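Local coordinates for methionine-binding lipoprotein MetQ (Bacillus subtilis subsp. subtilis, PDB 4GOT) that probably binds methionine and passes it to the membrane permease of the MetNPQ ABC transporter, and also takes part in methionine sulfoxide import, at residues Lys100-Asn112 and Pro150-Thr163. Sequence-based numbering, arbitrary orientation. Where two conformers were deposited one is given.
Sequences KDLPDGATIILTN and PKNLEFKKVAPELT
Ile-108 and Phe-155 lie side by side on parallel strands 107-111 and 154-158, the latter an outermost strand in one sheet of the periplasmic-binding-protein-type fold. On their face, Phe-155 CD1 meets Ile-108 CB at 3.8 Å and, obliquely, Leu-110 CD1, so one ring atom touches two aliphatic bumps; helix 117-126 covers Leu-110 and Phe-155. Before the strands, Leu-153 CD2 fits against the small Ala-106 CB. On the other face, Ile-109 turns CG2 against Val-158 CG2, a tight 3.4 Å, and lays CD1 on Lys-156 CB; the lysine's aliphatic root fills the groove beside Thr-107 CG2 while its amine leads away, suiting an exposed edge. Backbone bonds alternate from Glu-154 N to Ala-106 O (2.8 Å) through Asn-112 N to Val-158 O (3.0 Å), this last donor above the carbonyl plane. Beyond, the Pro-160 side chain lies about 7 Å from the bound selenomethionine. In the type II turn 103-106, side-chain-less Gly-105 easily adopts positive phi (79°) and gives N-H to Lys-151 O. Lys-151, bent at chi2 (-148°), brings NZ to Leu-102 O at 2.8 Å. An alanine in its place would probably leave that carbonyl without this donor and the approach to the turn less firmly held. Backbone hydrogen bonds thus join the strands, apolar side chains seal the face under the helix, and polar ties fasten the loop leading in.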
loop_
_atom_site.group_PDB
_atom_site.type_symbol
_atom_site.label_atom_id
_atom_site.label_comp_id
_atom_site.label_asym_id
_atom_site.label_seq_id
_atom_site.Cartn_x
_atom_site.Cartn_y
_atom_site.Cartn_z
ATOM N N LYS A 100 9.140 16.474 15.251
ATOM C CA LYS A 100 10.151 17.351 15.867
ATOM C C LYS A 100 10.072 17.311 17.403
ATOM O O LYS A 100 11.031 17.693 18.099
ATOM C CB LYS A 100 9.983 18.795 15.373
ATOM C CG LYS A 100 8.584 19.368 15.608
ATOM C CD LYS A 100 8.530 20.869 15.868
ATOM C CE LYS A 100 8.392 21.681 14.598
ATOM N NZ LYS A 100 8.731 23.128 14.855
ATOM N N ASP A 101 8.929 16.843 17.924
ATOM C CA ASP A 101 8.633 16.903 19.365
ATOM C C ASP A 101 9.015 15.614 20.081
ATOM O O ASP A 101 9.043 15.597 21.301
ATOM C CB ASP A 101 7.145 17.231 19.615
ATOM C CG ASP A 101 6.777 18.689 19.270
ATOM O OD1 ASP A 101 7.668 19.539 19.060
ATOM O OD2 ASP A 101 5.568 18.998 19.231
ATOM N N LEU A 102 9.301 14.544 19.330
ATOM C CA LEU A 102 9.729 13.280 19.929
ATOM C C LEU A 102 11.005 13.481 20.741
ATOM O O LEU A 102 11.896 14.256 20.345
ATOM C CB LEU A 102 9.952 12.178 18.872
ATOM C CG LEU A 102 8.775 11.738 17.983
ATOM C CD1 LEU A 102 9.283 10.868 16.829
ATOM C CD2 LEU A 102 7.681 11.056 18.794
ATOM N N PRO A 103 11.091 12.800 21.894
ATOM C CA PRO A 103 12.218 12.929 22.800
ATOM C C PRO A 103 13.299 11.910 22.504
ATOM O O PRO A 103 13.039 10.915 21.821
ATOM C CB PRO A 103 11.579 12.615 24.151
ATOM C CG PRO A 103 10.569 11.553 23.807
ATOM C CD PRO A 103 10.024 11.952 22.467
ATOM N N ASP A 104 14.490 12.111 23.052
ATOM C CA ASP A 104 15.530 11.075 22.968
ATOM C C ASP A 104 15.022 9.748 23.484
ATOM O O ASP A 104 14.311 9.721 24.474
ATOM C CB ASP A 104 16.798 11.452 23.749
ATOM C CG ASP A 104 17.842 12.077 22.859
ATOM O OD1 ASP A 104 17.474 12.964 22.056
ATOM O OD2 ASP A 104 19.016 11.659 22.937
ATOM N N GLY A 105 15.396 8.664 22.811
ATOM C CA GLY A 105 14.953 7.331 23.176
ATOM C C GLY A 105 13.554 6.967 22.724
ATOM O O GLY A 105 13.080 5.865 23.022
ATOM N N ALA A 106 12.890 7.869 21.994
ATOM C CA ALA A 106 11.531 7.615 21.536
ATOM C C ALA A 106 11.483 6.297 20.739
ATOM O O ALA A 106 12.480 5.916 20.075
ATOM C CB ALA A 106 10.990 8.794 20.721
ATOM N N THR A 107 10.348 5.603 20.883
ATOM C CA THR A 107 10.020 4.324 20.194
ATOM C C THR A 107 9.138 4.574 18.967
ATOM O O THR A 107 8.027 5.170 19.073
ATOM C CB THR A 107 9.203 3.349 21.058
ATOM O OG1 THR A 107 9.963 2.928 22.186
ATOM C CG2 THR A 107 8.796 2.100 20.227
ATOM N N ILE A 108 9.630 4.080 17.827
ATOM C CA ILE A 108 8.969 4.185 16.524
ATOM C C ILE A 108 8.445 2.791 16.192
ATOM O O ILE A 108 9.214 1.834 16.189
ATOM C CB ILE A 108 9.917 4.697 15.413
ATOM C CG1 ILE A 108 10.547 6.058 15.780
ATOM C CG2 ILE A 108 9.185 4.853 14.092
ATOM C CD1 ILE A 108 9.563 7.180 16.011
ATOM N N ILE A 109 7.129 2.684 15.977
ATOM C CA ILE A 109 6.505 1.423 15.555
ATOM C C ILE A 109 6.429 1.401 14.015
ATOM O O ILE A 109 5.546 2.010 13.377
ATOM C CB ILE A 109 5.079 1.192 16.136
ATOM C CG1 ILE A 109 5.028 1.507 17.646
ATOM C CG2 ILE A 109 4.560 -0.221 15.815
ATOM C CD1 ILE A 109 5.784 0.534 18.525
ATOM N N LEU A 110 7.385 0.680 13.458
ATOM C CA LEU A 110 7.439 0.296 12.056
ATOM C C LEU A 110 6.463 -0.845 11.806
ATOM O O LEU A 110 6.097 -1.567 12.736
ATOM C CB LEU A 110 8.841 -0.242 11.744
ATOM C CG LEU A 110 10.045 0.688 11.969
ATOM C CD1 LEU A 110 11.327 -0.075 11.638
ATOM C CD2 LEU A 110 9.907 1.943 11.098
ATOM N N THR A 111 6.049 -1.013 10.550
ATOM C CA THR A 111 5.378 -2.261 10.178
ATOM C C THR A 111 6.505 -3.256 9.880
ATOM O O THR A 111 7.671 -2.857 9.661
ATOM C CB THR A 111 4.350 -2.088 9.017
ATOM O OG1 THR A 111 4.984 -2.238 7.752
ATOM C CG2 THR A 111 3.602 -0.728 9.080
ATOM N N ASN A 112 6.145 -4.532 9.868
ATOM C CA ASN A 112 7.071 -5.620 9.566
ATOM C C ASN A 112 7.115 -5.968 8.048
ATOM O O ASN A 112 7.709 -6.958 7.667
ATOM C CB ASN A 112 6.763 -6.852 10.456
ATOM C CG ASN A 112 5.448 -7.533 10.110
ATOM O OD1 ASN A 112 4.811 -7.216 9.110
ATOM N ND2 ASN A 112 5.047 -8.491 10.940
ATOM N N PRO A 150 20.496 10.924 16.013
ATOM C CA PRO A 150 20.901 11.739 17.180
ATOM C C PRO A 150 19.883 11.767 18.351
ATOM O O PRO A 150 20.240 12.173 19.457
ATOM C CB PRO A 150 21.121 13.132 16.581
ATOM C CG PRO A 150 20.296 13.156 15.338
ATOM C CD PRO A 150 20.266 11.748 14.817
ATOM N N LYS A 151 18.645 11.345 18.102
ATOM C CA LYS A 151 17.651 11.218 19.153
ATOM C C LYS A 151 17.629 9.797 19.689
ATOM O O LYS A 151 16.779 9.473 20.505
ATOM C CB LYS A 151 16.248 11.599 18.665
ATOM C CG LYS A 151 16.115 13.001 18.117
ATOM C CD LYS A 151 14.738 13.603 18.361
ATOM C CE LYS A 151 14.764 15.124 18.183
ATOM N NZ LYS A 151 13.816 15.806 19.112
ATOM N N ASN A 152 18.551 8.946 19.243
ATOM C CA ASN A 152 18.597 7.535 19.684
ATOM C C ASN A 152 17.226 6.844 19.721
ATOM O O ASN A 152 16.804 6.234 20.720
ATOM C CB ASN A 152 19.316 7.436 21.017
ATOM C CG ASN A 152 20.753 7.850 20.899
ATOM O OD1 ASN A 152 21.173 8.819 21.505
ATOM N ND2 ASN A 152 21.506 7.139 20.071
ATOM N N LEU A 153 16.555 6.946 18.582
ATOM C CA LEU A 153 15.252 6.359 18.389
ATOM C C LEU A 153 15.429 4.853 18.484
ATOM O O LEU A 153 16.479 4.338 18.085
ATOM C CB LEU A 153 14.664 6.806 17.031
ATOM C CG LEU A 153 14.453 8.318 16.846
ATOM C CD1 LEU A 153 13.986 8.658 15.441
ATOM C CD2 LEU A 153 13.429 8.819 17.851
ATOM N N GLU A 154 14.435 4.175 19.076
ATOM C CA GLU A 154 14.366 2.724 19.120
ATOM C C GLU A 154 13.188 2.267 18.227
ATOM O O GLU A 154 12.173 2.980 18.119
ATOM C CB GLU A 154 14.197 2.284 20.586
ATOM C CG GLU A 154 15.378 2.696 21.480
ATOM C CD GLU A 154 15.047 2.706 22.968
ATOM O OE1 GLU A 154 13.958 2.224 23.353
ATOM O OE2 GLU A 154 15.877 3.196 23.759
ATOM N N PHE A 155 13.308 1.102 17.594
ATOM C CA PHE A 155 12.303 0.666 16.632
ATOM C C PHE A 155 11.694 -0.670 17.043
ATOM O O PHE A 155 12.413 -1.551 17.510
ATOM C CB PHE A 155 12.881 0.560 15.225
ATOM C CG PHE A 155 13.572 1.825 14.750
ATOM C CD1 PHE A 155 12.873 2.807 14.075
ATOM C CD2 PHE A 155 14.915 2.005 14.956
ATOM C CE1 PHE A 155 13.501 3.976 13.625
ATOM C CE2 PHE A 155 15.554 3.171 14.515
ATOM C CZ PHE A 155 14.841 4.158 13.852
ATOM N N LYS A 156 10.382 -0.793 16.851
ATOM C CA LYS A 156 9.652 -2.046 17.053
ATOM C C LYS A 156 8.925 -2.356 15.728
ATOM O O LYS A 156 8.748 -1.476 14.901
ATOM C CB LYS A 156 8.613 -1.894 18.179
ATOM C CG LYS A 156 9.127 -1.459 19.550
ATOM C CD LYS A 156 9.632 -2.645 20.352
ATOM C CE LYS A 156 9.835 -2.318 21.837
ATOM N NZ LYS A 156 8.572 -2.476 22.633
ATOM N N LYS A 157 8.499 -3.601 15.518
ATOM C CA LYS A 157 7.788 -3.937 14.294
ATOM C C LYS A 157 6.491 -4.618 14.622
ATOM O O LYS A 157 6.483 -5.520 15.448
ATOM C CB LYS A 157 8.626 -4.847 13.383
ATOM C CG LYS A 157 9.800 -4.148 12.756
ATOM C CD LYS A 157 10.906 -5.128 12.415
ATOM C CE LYS A 157 12.210 -4.409 12.076
ATOM N NZ LYS A 157 12.239 -4.234 10.611
ATOM N N VAL A 158 5.416 -4.141 13.988
ATOM C CA VAL A 158 4.070 -4.706 14.148
ATOM C C VAL A 158 3.512 -5.049 12.758
ATOM O O VAL A 158 3.797 -4.366 11.784
ATOM C CB VAL A 158 3.147 -3.698 14.880
ATOM C CG1 VAL A 158 1.697 -4.179 14.929
ATOM C CG2 VAL A 158 3.673 -3.449 16.314
ATOM N N ALA A 159 2.665 -6.066 12.680
ATOM C CA ALA A 159 2.012 -6.381 11.422
ATOM C C ALA A 159 1.245 -5.138 10.930
ATOM O O ALA A 159 0.711 -4.388 11.751
ATOM C CB ALA A 159 1.092 -7.594 11.588
ATOM N N PRO A 160 1.241 -4.885 9.593
ATOM C CA PRO A 160 0.556 -3.693 9.030
ATOM C C PRO A 160 -0.946 -3.734 9.333
ATOM O O PRO A 160 -1.591 -2.708 9.460
ATOM C CB PRO A 160 0.850 -3.768 7.518
ATOM C CG PRO A 160 1.633 -5.024 7.327
ATOM C CD PRO A 160 2.111 -5.554 8.611
ATOM N N GLU A 161 -1.472 -4.947 9.538
ATOM C CA GLU A 161 -2.865 -5.128 9.899
ATOM C C GLU A 161 -3.207 -4.672 11.336
ATOM O O GLU A 161 -4.400 -4.619 11.727
ATOM C CB GLU A 161 -3.232 -6.637 9.732
ATOM C CG GLU A 161 -3.291 -7.154 8.288
ATOM C CD GLU A 161 -1.923 -7.313 7.577
ATOM O OE1 GLU A 161 -0.905 -7.606 8.283
ATOM O OE2 GLU A 161 -1.896 -7.227 6.298
ATOM N N LEU A 162 -2.182 -4.449 12.151
ATOM C CA LEU A 162 -2.349 -4.236 13.580
ATOM C C LEU A 162 -1.718 -2.946 14.044
ATOM O O LEU A 162 -1.848 -2.637 15.214
ATOM C CB LEU A 162 -1.692 -5.384 14.373
ATOM C CG LEU A 162 -2.397 -6.754 14.339
ATOM C CD1 LEU A 162 -1.541 -7.767 15.104
ATOM C CD2 LEU A 162 -3.865 -6.716 14.834
ATOM N N THR A 163 -1.030 -2.198 13.167
ATOM C CA THR A 163 -0.481 -0.913 13.594
ATOM C C THR A 163 -1.553 0.130 14.064
ATOM O O THR A 163 -1.290 0.953 14.985
ATOM C CB THR A 163 0.442 -0.277 12.549
ATOM O OG1 THR A 163 -0.228 -0.231 11.289
ATOM C CG2 THR A 163 1.781 -1.038 12.441
#